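15-O-acetyltransferase (PDB 3FOT) acetylates the 15-hydroxyl group of trichothecene intermediates such as 15-deacetylcalonectrin, a step in the biosynthesis of T-2 toxin and related Fusarium mycotoxins. Local coordinates at residues Y51-T57 and I465-N470; K196-D200 and S351-A355; I437-E443 and I478-R484. All coordinates share one frame; numbering follows the deposited sequence. Where two conformers were deposited one is given.

From the N terminus, residues 51-57 come first; their partner, 465-470, lies more than 400 residues on, so contact 1 closes the longest loop. Within that loop, contact 2 opens on helix 191-205 and closes in the loop ahead of strand 358-365. Contact 3 starts at 437-443, before contact 1 has closed, and finishes at 478-484 after it, so these two cross. Contact 1 joins two strands of the six-stranded sheet, and contact 3 pairs two strands of a separate four-stranded sheet. Phe467 of contact 1 touches both Asp439 and Arg479 of contact 3, bringing the sheets together, while Ile55 packs on Val198 of contact 2's helix.

Contact 1: residues Y51-T57 and I465-N470; sequences YDLYIAT and IDFVVN
Phe467 meets Ile55 obliquely through ring atoms CD1 and CE1, with Phe467 CD1 3.4 Å from Ile55 CG1. Its CG stands anti to the backbone N (chi1 178°), which swings the ring over toward strand 53-57 and lets Phe467 CZ approach Leu53 CD2 at 3.9 Å. Leu53 and Val469 run side by side and point the same way, Leu53 CD2 lying 3.6 Å from Val469 CG2. Further along this apolar face, Ile55 and Ile465 are paired likewise through their CG2 methyls.

The backbones beneath are antiparallel and bound by five nearly straight hydrogen bonds. Tyr54 and Val468 exchange two of them, with Tyr54 N 2.8 Å from Val468 O; Ala56 and Asp466 exchange two more, and Asn470 N gives the last to Asp52 O. At the Ala56-Asp466 pair a water donates to Ala56 O and to Asp466 OD2, the Asp466 side chain lying on the opposite face. Tyr54 meets the Asn470 amide with the two planes 45° apart. Asn470 ND2 lies in plane at the ring edge, and Asn470 OD1 is 3.5 Å from Tyr54 CE2. That amide is fixed at both ends, ND2 giving to Ala49 O and Glu142 and OD1 receiving from Trp138; Tyr54 OH is also bound to Glu142.

Strand 457-469, from late in the chain, adds on alongside 53-61 and so extends a sheet of early strands, as in other BAHD acyltransferases. Strand 53-61 runs between 457-469 and 177-184, helix 134-147 packs against Tyr54, Ala56 and Val468, and strand 477-483 meets Phe467 and Val469 on the other face.

Contact 2: residues K196-D200 and S351-A355; sequences KFVGD and SNFYA
Two bends in the Lys196 chain, at chi3 (67°) and chi4, fold its amine round beside the phenol of Tyr354, whose own CG is turned away from its carbonyl carbon (chi1 -76°) so that the ring reaches back to the helix. The two side chains cross at about a right angle. Lys196 CE sits over the ring in an off-centre CH-pi contact, 4.2 Å from the centroid of Tyr354, and nearer the backbone Lys196 CB comes within 3.6 Å of Tyr354 CE2. Beyond the ring, Lys196 NZ gives a long hydrogen bond of 3.2 Å to Ser351 O, approaching from above the carbonyl plane.

The helix is 191-205, which in this BAHD enzyme follows directly on the H-x-x-x-D signature segment beginning at His186; the other partner is the loop that leads from helix 347-350 to strand 358-365. Tyr354 spans from that loop to the helix.

Its hydroxyl donates to Asp200: Tyr354 OH lies 2.5 Å from Asp200 OD2 and uses its syn lone pair, with carboxylate and ring planes 35° apart. Two waters donate back to the same hydroxyl: one also accepts a hydrogen bond from Lys196 NZ and donates to Asn352 OD1, the other also donates to Asp200 OD1. Tyr354 OH is therefore held by three bonds, which should fix where the ring ends. Asp200 OD1 also forms a salt bridge with Arg203, and His89 stacks on the Tyr354 ring. Phe197 contributes more lightly, presenting its CB to Tyr354 CE2 at 4.1 Å.

Contact 3: residues I437-E443 and I478-R484; sequences ISDGINE and IRLDSWR
Ile478 O opens the pairing by accepting from Ile437 N at 2.7 Å. Next, Arg479 bends at chi3 (73°) to grip Asp439 side-on: Arg479 NH1 lies 2.8 Å from Asp439 OD1 and Arg479 NE 2.9 Å from Asp439 OD2, both on syn lone pairs, with the two flat groups nearly coplanar. Ile437 CG2 rests over one face of the guanidinium, and Arg479 NH2 hydrogen-bonds a glycerol, probably from the crystallisation liquor.

Leu480 N gives to Ile437 O, while Leu480 O takes Asp439 N at 2.8 Å and, weakly, Gly440 N. This shared acceptor marks a beta bulge in the parallel pair formed by edge strand 435-441 and strand 477-483; the register slips by one between Ser438 and Gly440, Asp439 being the extra residue. Asp481 then packs tightly, its CB 3.0 Å from Gly440 O. Its carboxylate stands near that of Asp439, a closeness the Arg479 salt bridge probably eases.

Ser482 O accepts from Asn442 N, and a water links Ser482 OG to Glu443 OE1. Trp483 CE3 meets Asn442 CB at 3.4 Å, and Glu443 OE2 lies above one face of the indole, toward its rim. Finally Arg484 N donates to Glu443 OE2 at 2.6 Å; the same oxygen also binds His448.

Contact 1: residues Y51-T57 and I465-N470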
loop_
_atom_site.group_PDB
_atom_site.type_symbol
_atom_site.label_atom_id
_atom_site.label_comp_id
_atom_site.label_asym_id
_atom_site.label_seq_id
_atom_site.Cartn_x
_atom_site.Cartn_y
_atom_site.Cartn_z
ATOM N N TYR A 51 9.873 -3.653 -3.354
ATOM C CA TYR A 51 8.505 -3.447 -2.812
ATOM C C TYR A 51 8.133 -1.972 -2.552
ATOM O O TYR A 51 7.222 -1.709 -1.769
ATOM C CB TYR A 51 8.304 -4.194 -1.482
ATOM C CG TYR A 51 8.378 -5.704 -1.550
ATOM C CD1 TYR A 51 7.228 -6.460 -1.732
ATOM C CD2 TYR A 51 9.591 -6.368 -1.404
ATOM C CE1 TYR A 51 7.283 -7.859 -1.771
ATOM C CE2 TYR A 51 9.663 -7.755 -1.435
ATOM C CZ TYR A 51 8.505 -8.494 -1.627
ATOM O OH TYR A 51 8.552 -9.880 -1.686
ATOM N N ASP A 52 8.826 -1.035 -3.191
ATOM C CA ASP A 52 8.644 0.395 -2.896
ATOM C C ASP A 52 7.186 0.806 -3.160
ATOM O O ASP A 52 6.548 0.299 -4.099
ATOM C CB ASP A 52 9.575 1.260 -3.758
ATOM C CG ASP A 52 10.976 1.430 -3.164
ATOM O OD1 ASP A 52 11.410 0.617 -2.306
ATOM O OD2 ASP A 52 11.671 2.397 -3.562
ATOM N N LEU A 53 6.694 1.722 -2.334
ATOM C CA LEU A 53 5.339 2.275 -2.451
ATOM C C LEU A 53 5.398 3.577 -3.211
ATOM O O LEU A 53 6.293 4.390 -2.973
ATOM C CB LEU A 53 4.777 2.604 -1.059
ATOM C CG LEU A 53 4.787 1.546 0.032
ATOM C CD1 LEU A 53 4.439 2.190 1.365
ATOM C CD2 LEU A 53 3.777 0.514 -0.370
ATOM N N TYR A 54 4.462 3.780 -4.134
ATOM C CA TYR A 54 4.296 5.094 -4.747
ATOM C C TYR A 54 2.824 5.461 -4.686
ATOM O O TYR A 54 1.953 4.610 -4.926
ATOM C CB TYR A 54 4.692 5.080 -6.210
ATOM C CG TYR A 54 6.148 4.851 -6.508
ATOM C CD1 TYR A 54 6.967 5.928 -6.846
ATOM C CD2 TYR A 54 6.696 3.564 -6.497
ATOM C CE1 TYR A 54 8.296 5.745 -7.175
ATOM C CE2 TYR A 54 8.047 3.364 -6.828
ATOM C CZ TYR A 54 8.832 4.467 -7.160
ATOM O OH TYR A 54 10.146 4.360 -7.526
ATOM N N ILE A 55 2.561 6.721 -4.375
ATOM C CA ILE A 55 1.189 7.261 -4.428
ATOM C C ILE A 55 1.197 8.439 -5.412
ATOM O O ILE A 55 1.939 9.396 -5.228
ATOM C CB ILE A 55 0.681 7.680 -3.025
ATOM C CG1 ILE A 55 0.679 6.460 -2.078
ATOM C CG2 ILE A 55 -0.781 8.270 -3.099
ATOM C CD1 ILE A 55 0.655 6.844 -0.563
ATOM N N ALA A 56 0.398 8.339 -6.478
ATOM C CA ALA A 56 0.343 9.385 -7.491
ATOM C C ALA A 56 -0.935 10.161 -7.266
ATOM O O ALA A 56 -2.045 9.577 -7.308
ATOM C CB ALA A 56 0.383 8.768 -8.918
ATOM N N THR A 57 -0.799 11.448 -6.956
ATOM C CA THR A 57 -1.979 12.283 -6.739
ATOM C C THR A 57 -2.006 13.322 -7.863
ATOM O O THR A 57 -0.981 13.902 -8.197
ATOM C CB THR A 57 -2.038 12.932 -5.321
ATOM O OG1 THR A 57 -0.927 13.821 -5.124
ATOM C CG2 THR A 57 -2.050 11.866 -4.190
ATOM N N ILE A 465 -6.261 9.603 -7.205
ATOM C CA ILE A 465 -5.262 8.965 -6.372
ATOM C C ILE A 465 -5.004 7.591 -6.955
ATOM O O ILE A 465 -5.935 6.806 -7.148
ATOM C CB ILE A 465 -5.698 8.848 -4.883
ATOM C CG1 ILE A 465 -6.044 10.228 -4.292
ATOM C CG2 ILE A 465 -4.622 8.106 -4.049
ATOM C CD1 ILE A 465 -6.603 10.182 -2.854
ATOM N N ASP A 466 -3.746 7.320 -7.286
ATOM C CA ASP A 466 -3.359 5.967 -7.707
ATOM C C ASP A 466 -2.257 5.433 -6.808
ATOM O O ASP A 466 -1.243 6.070 -6.632
ATOM C CB ASP A 466 -2.928 5.966 -9.168
ATOM C CG ASP A 466 -4.071 6.290 -10.085
ATOM O OD1 ASP A 466 -5.008 5.450 -10.142
ATOM O OD2 ASP A 466 -4.040 7.375 -10.714
ATOM N N PHE A 467 -2.462 4.245 -6.264
ATOM C CA PHE A 467 -1.554 3.675 -5.291
ATOM C C PHE A 467 -0.885 2.473 -5.951
ATOM O O PHE A 467 -1.556 1.519 -6.367
ATOM C CB PHE A 467 -2.326 3.271 -4.038
ATOM C CG PHE A 467 -1.490 2.621 -2.990
ATOM C CD1 PHE A 467 -0.850 3.376 -2.022
ATOM C CD2 PHE A 467 -1.334 1.242 -2.964
ATOM C CE1 PHE A 467 -0.073 2.775 -1.056
ATOM C CE2 PHE A 467 -0.551 0.647 -1.985
ATOM C CZ PHE A 467 0.070 1.408 -1.044
ATOM N N VAL A 468 0.430 2.560 -6.101
ATOM C CA VAL A 468 1.198 1.481 -6.717
ATOM C C VAL A 468 2.260 0.927 -5.754
ATOM O O VAL A 468 2.857 1.666 -4.963
ATOM C CB VAL A 468 1.799 1.895 -8.105
ATOM C CG1 VAL A 468 0.706 2.458 -9.039
ATOM C CG2 VAL A 468 2.891 2.902 -7.943
ATOM N N VAL A 469 2.460 -0.390 -5.801
ATOM C CA VAL A 469 3.541 -1.041 -5.054
ATOM C C VAL A 469 4.342 -1.792 -6.089
ATOM O O VAL A 469 3.742 -2.548 -6.875
ATOM C CB VAL A 469 3.023 -2.037 -4.016
ATOM C CG1 VAL A 469 4.188 -2.673 -3.279
ATOM C CG2 VAL A 469 2.102 -1.321 -3.036
ATOM N N ASN A 470 5.660 -1.578 -6.131
ATOM C CA ASN A 470 6.494 -2.219 -7.145
ATOM C C ASN A 470 6.304 -3.730 -7.072
ATOM O O ASN A 470 6.128 -4.275 -5.990
ATOM C CB ASN A 470 7.973 -1.913 -6.931
ATOM C CG ASN A 470 8.377 -0.527 -7.440
ATOM O OD1 ASN A 470 7.639 0.130 -8.181
ATOM N ND2 ASN A 470 9.562 -0.093 -7.048
HETATM O O HOH W 1 -3.393 10.029 -9.786
#

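Contact 2: residues K196-D200 and S351-A355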
loop_
_atom_site.group_PDB
_atom_site.type_symbol
_atom_site.label_atom_id
_atom_site.label_comp_id
_atom_site.label_asym_id
_atom_site.label_seq_id
_atom_site.Cartn_x
_atom_site.Cartn_y
_atom_site.Cartn_z
ATOM N N LYS A 196 -2.255 7.685 5.171
ATOM C CA LYS A 196 -2.556 8.569 6.307
ATOM C C LYS A 196 -1.532 9.717 6.323
ATOM O O LYS A 196 -1.864 10.867 6.546
ATOM C CB LYS A 196 -2.497 7.813 7.640
ATOM C CG LYS A 196 -3.750 6.931 7.885
ATOM C CD LYS A 196 -3.600 5.983 9.090
ATOM C CE LYS A 196 -3.527 6.727 10.432
ATOM N NZ LYS A 196 -4.795 7.444 10.818
ATOM N N PHE A 197 -0.279 9.386 6.065
ATOM C CA PHE A 197 0.766 10.403 6.100
ATOM C C PHE A 197 0.616 11.425 4.953
ATOM O O PHE A 197 0.819 12.625 5.159
ATOM C CB PHE A 197 2.152 9.741 6.081
ATOM C CG PHE A 197 3.263 10.709 6.354
ATOM C CD1 PHE A 197 3.615 11.041 7.665
ATOM C CD2 PHE A 197 3.948 11.299 5.291
ATOM C CE1 PHE A 197 4.648 11.968 7.922
ATOM C CE2 PHE A 197 4.989 12.181 5.521
ATOM C CZ PHE A 197 5.349 12.520 6.842
ATOM N N VAL A 198 0.227 10.965 3.768
ATOM C CA VAL A 198 -0.102 11.883 2.649
ATOM C C VAL A 198 -1.230 12.842 3.117
ATOM O O VAL A 198 -1.150 14.061 2.929
ATOM C CB VAL A 198 -0.523 11.099 1.400
ATOM C CG1 VAL A 198 -1.101 12.024 0.326
ATOM C CG2 VAL A 198 0.700 10.327 0.839
ATOM N N GLY A 199 -2.256 12.273 3.746
ATOM C CA GLY A 199 -3.374 13.081 4.281
ATOM C C GLY A 199 -2.884 14.146 5.249
ATOM O O GLY A 199 -3.344 15.317 5.228
ATOM N N ASP A 200 -1.974 13.738 6.126
ATOM C CA ASP A 200 -1.378 14.655 7.116
ATOM C C ASP A 200 -0.651 15.805 6.433
ATOM O O ASP A 200 -0.797 16.950 6.827
ATOM C CB ASP A 200 -0.395 13.899 8.027
ATOM C CG ASP A 200 -1.095 12.880 8.931
ATOM O OD1 ASP A 200 -2.298 13.039 9.223
ATOM O OD2 ASP A 200 -0.444 11.902 9.327
ATOM N N SER A 351 -6.020 3.619 15.894
ATOM C CA SER A 351 -6.445 4.606 14.901
ATOM C C SER A 351 -5.352 5.628 14.559
ATOM O O SER A 351 -5.568 6.523 13.737
ATOM C CB SER A 351 -7.738 5.299 15.343
ATOM O OG SER A 351 -8.846 4.407 15.270
ATOM N N ASN A 352 -4.190 5.481 15.183
ATOM C CA ASN A 352 -3.064 6.397 14.978
ATOM C C ASN A 352 -1.726 5.653 14.749
ATOM O O ASN A 352 -0.712 6.035 15.310
ATOM C CB ASN A 352 -2.968 7.344 16.199
ATOM C CG ASN A 352 -2.029 8.528 15.966
ATOM O OD1 ASN A 352 -1.940 9.070 14.855
ATOM N ND2 ASN A 352 -1.339 8.945 17.024
ATOM N N PHE A 353 -1.739 4.600 13.925
ATOM C CA PHE A 353 -0.608 3.684 13.777
ATOM C C PHE A 353 -0.115 3.754 12.344
ATOM O O PHE A 353 -0.862 3.433 11.417
ATOM C CB PHE A 353 -1.000 2.231 14.109
ATOM C CG PHE A 353 0.192 1.333 14.388
ATOM C CD1 PHE A 353 0.707 1.220 15.689
ATOM C CD2 PHE A 353 0.819 0.635 13.360
ATOM C CE1 PHE A 353 1.807 0.403 15.950
ATOM C CE2 PHE A 353 1.917 -0.207 13.624
ATOM C CZ PHE A 353 2.419 -0.300 14.915
ATOM N N TYR A 354 1.127 4.196 12.169
ATOM C CA TYR A 354 1.664 4.491 10.831
ATOM C C TYR A 354 2.639 3.450 10.305
ATOM O O TYR A 354 2.814 3.322 9.091
ATOM C CB TYR A 354 2.340 5.880 10.829
ATOM C CG TYR A 354 1.336 7.010 10.811
ATOM C CD1 TYR A 354 0.501 7.244 11.909
ATOM C CD2 TYR A 354 1.200 7.824 9.690
ATOM C CE1 TYR A 354 -0.434 8.250 11.893
ATOM C CE2 TYR A 354 0.272 8.872 9.667
ATOM C CZ TYR A 354 -0.546 9.074 10.775
ATOM O OH TYR A 354 -1.476 10.083 10.776
ATOM N N ALA A 355 3.293 2.715 11.203
ATOM C CA ALA A 355 4.182 1.625 10.771
ATOM C C ALA A 355 3.337 0.466 10.207
ATOM O O ALA A 355 2.104 0.483 10.327
ATOM C CB ALA A 355 5.065 1.148 11.945
HETATM O O HOH W 2 -3.673 9.282 12.777
HETATM O O HOH W 3 -3.691 12.015 11.219
#

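Contact 3: residues I437-E443 and I478-R484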
loop_
_atom_site.group_PDB
_atom_site.type_symbol
_atom_site.label_atom_id
_atom_site.label_comp_id
_atom_site.label_asym_id
_atom_site.label_seq_id
_atom_site.Cartn_x
_atom_site.Cartn_y
_atom_site.Cartn_z
ATOM N N ILE A 437 -5.362 -7.421 -3.488
ATOM C CA ILE A 437 -5.101 -6.536 -2.367
ATOM C C ILE A 437 -6.158 -5.441 -2.376
ATOM O O ILE A 437 -6.303 -4.728 -3.372
ATOM C CB ILE A 437 -3.690 -5.892 -2.430
ATOM C CG1 ILE A 437 -2.602 -6.953 -2.614
ATOM C CG2 ILE A 437 -3.460 -5.092 -1.164
ATOM C CD1 ILE A 437 -2.060 -7.050 -4.062
ATOM N N SER A 438 -6.931 -5.341 -1.299
ATOM C CA SER A 438 -7.885 -4.252 -1.173
ATOM C C SER A 438 -7.262 -3.066 -0.416
ATOM O O SER A 438 -6.808 -3.206 0.732
ATOM C CB SER A 438 -9.150 -4.731 -0.467
ATOM O OG SER A 438 -10.090 -3.675 -0.395
ATOM N N ASP A 439 -7.235 -1.908 -1.073
ATOM C CA ASP A 439 -6.740 -0.665 -0.464
ATOM C C ASP A 439 -7.866 0.172 0.181
ATOM O O ASP A 439 -7.592 1.102 0.954
ATOM C CB ASP A 439 -6.008 0.179 -1.504
ATOM C CG ASP A 439 -4.669 -0.415 -1.923
ATOM O OD1 ASP A 439 -3.944 -0.952 -1.059
ATOM O OD2 ASP A 439 -4.325 -0.314 -3.126
ATOM N N GLY A 440 -9.116 -0.151 -0.157
ATOM C CA GLY A 440 -10.287 0.467 0.464
ATOM C C GLY A 440 -10.554 1.876 -0.009
ATOM O O GLY A 440 -10.071 2.282 -1.056
ATOM N N ILE A 441 -11.275 2.630 0.814
ATOM C CA ILE A 441 -11.772 3.959 0.463
ATOM C C ILE A 441 -10.784 5.043 0.893
ATOM O O ILE A 441 -10.514 5.201 2.078
ATOM C CB ILE A 441 -13.145 4.170 1.115
ATOM C CG1 ILE A 441 -14.126 3.121 0.557
ATOM C CG2 ILE A 441 -13.638 5.607 0.913
ATOM C CD1 ILE A 441 -15.472 3.094 1.250
ATOM N N ASN A 442 -10.259 5.786 -0.077
ATOM C CA ASN A 442 -9.172 6.714 0.181
ATOM C C ASN A 442 -9.597 7.918 1.023
ATOM O O ASN A 442 -8.750 8.584 1.599
ATOM C CB ASN A 442 -8.507 7.154 -1.130
ATOM C CG ASN A 442 -7.528 6.139 -1.662
ATOM O OD1 ASN A 442 -7.558 5.753 -2.854
ATOM N ND2 ASN A 442 -6.626 5.726 -0.814
ATOM N N GLU A 443 -10.912 8.174 1.118
ATOM C CA GLU A 443 -11.415 9.270 1.963
ATOM C C GLU A 443 -11.142 9.053 3.454
ATOM O O GLU A 443 -11.166 10.012 4.247
ATOM C CB GLU A 443 -12.920 9.477 1.722
ATOM C CG GLU A 443 -13.212 10.356 0.489
ATOM C CD GLU A 443 -13.319 9.574 -0.829
ATOM O OE1 GLU A 443 -13.011 8.349 -0.872
ATOM O OE2 GLU A 443 -13.755 10.196 -1.823
ATOM N N ILE A 478 -3.337 -7.395 -7.905
ATOM C CA ILE A 478 -4.512 -6.639 -8.291
ATOM C C ILE A 478 -4.996 -5.863 -7.099
ATOM O O ILE A 478 -5.310 -6.451 -6.060
ATOM C CB ILE A 478 -5.625 -7.572 -8.851
ATOM C CG1 ILE A 478 -5.074 -8.374 -10.038
ATOM C CG2 ILE A 478 -6.817 -6.740 -9.295
ATOM C CD1 ILE A 478 -5.837 -9.629 -10.332
ATOM N N ARG A 479 -5.021 -4.533 -7.231
ATOM C CA ARG A 479 -5.380 -3.677 -6.113
ATOM C C ARG A 479 -6.712 -2.974 -6.407
ATOM O O ARG A 479 -6.957 -2.584 -7.546
ATOM C CB ARG A 479 -4.302 -2.618 -5.881
ATOM C CG ARG A 479 -2.844 -3.141 -5.905
ATOM C CD ARG A 479 -1.898 -2.044 -5.386
ATOM N NE ARG A 479 -2.027 -1.865 -3.941
ATOM C CZ ARG A 479 -1.370 -2.554 -3.022
ATOM N NH1 ARG A 479 -1.584 -2.286 -1.738
ATOM N NH2 ARG A 479 -0.500 -3.496 -3.369
ATOM N N LEU A 480 -7.548 -2.816 -5.389
ATOM C CA LEU A 480 -8.790 -2.050 -5.538
ATOM C C LEU A 480 -8.798 -0.907 -4.545
ATOM O O LEU A 480 -8.567 -1.116 -3.355
ATOM C CB LEU A 480 -10.012 -2.942 -5.257
ATOM C CG LEU A 480 -11.401 -2.267 -5.356
ATOM C CD1 LEU A 480 -11.767 -1.984 -6.792
ATOM C CD2 LEU A 480 -12.490 -3.072 -4.639
ATOM N N ASP A 481 -9.081 0.302 -5.008
ATOM C CA ASP A 481 -9.475 1.308 -4.022
ATOM C C ASP A 481 -10.579 2.199 -4.550
ATOM O O ASP A 481 -11.154 1.912 -5.606
ATOM C CB ASP A 481 -8.300 2.068 -3.416
ATOM C CG ASP A 481 -7.463 2.757 -4.426
ATOM O OD1 ASP A 481 -7.924 2.914 -5.581
ATOM O OD2 ASP A 481 -6.337 3.170 -4.018
ATOM N N SER A 482 -10.867 3.262 -3.823
ATOM C CA SER A 482 -11.971 4.125 -4.164
ATOM C C SER A 482 -11.617 5.558 -3.850
ATOM O O SER A 482 -10.964 5.828 -2.845
ATOM C CB SER A 482 -13.205 3.745 -3.346
ATOM O OG SER A 482 -14.297 4.557 -3.752
ATOM N N TRP A 483 -12.070 6.466 -4.709
ATOM C CA TRP A 483 -11.950 7.903 -4.420
ATOM C C TRP A 483 -13.101 8.630 -5.069
ATOM O O TRP A 483 -13.402 8.359 -6.228
ATOM C CB TRP A 483 -10.647 8.387 -4.989
ATOM C CG TRP A 483 -10.302 9.821 -4.778
ATOM C CD1 TRP A 483 -10.118 10.759 -5.744
ATOM C CD2 TRP A 483 -10.045 10.461 -3.531
ATOM N NE1 TRP A 483 -9.770 11.974 -5.165
ATOM C CE2 TRP A 483 -9.726 11.814 -3.810
ATOM C CE3 TRP A 483 -10.072 10.033 -2.195
ATOM C CZ2 TRP A 483 -9.411 12.736 -2.809
ATOM C CZ3 TRP A 483 -9.760 10.965 -1.190
ATOM C CH2 TRP A 483 -9.425 12.300 -1.513
ATOM N N ARG A 484 -13.763 9.524 -4.320
ATOM C CA ARG A 484 -14.896 10.313 -4.881
ATOM C C ARG A 484 -15.938 9.371 -5.513
ATOM O O ARG A 484 -16.495 9.650 -6.608
ATOM C CB ARG A 484 -14.417 11.340 -5.897
ATOM C CG ARG A 484 -13.538 12.417 -5.249
ATOM C CD ARG A 484 -12.998 13.329 -6.307
ATOM N NE ARG A 484 -12.188 14.396 -5.724
ATOM C CZ ARG A 484 -12.678 15.546 -5.238
ATOM N NH1 ARG A 484 -11.842 16.449 -4.738
ATOM N NH2 ARG A 484 -13.991 15.813 -5.276
HETATM O O HOH W 4 -14.744 6.969 -2.443
#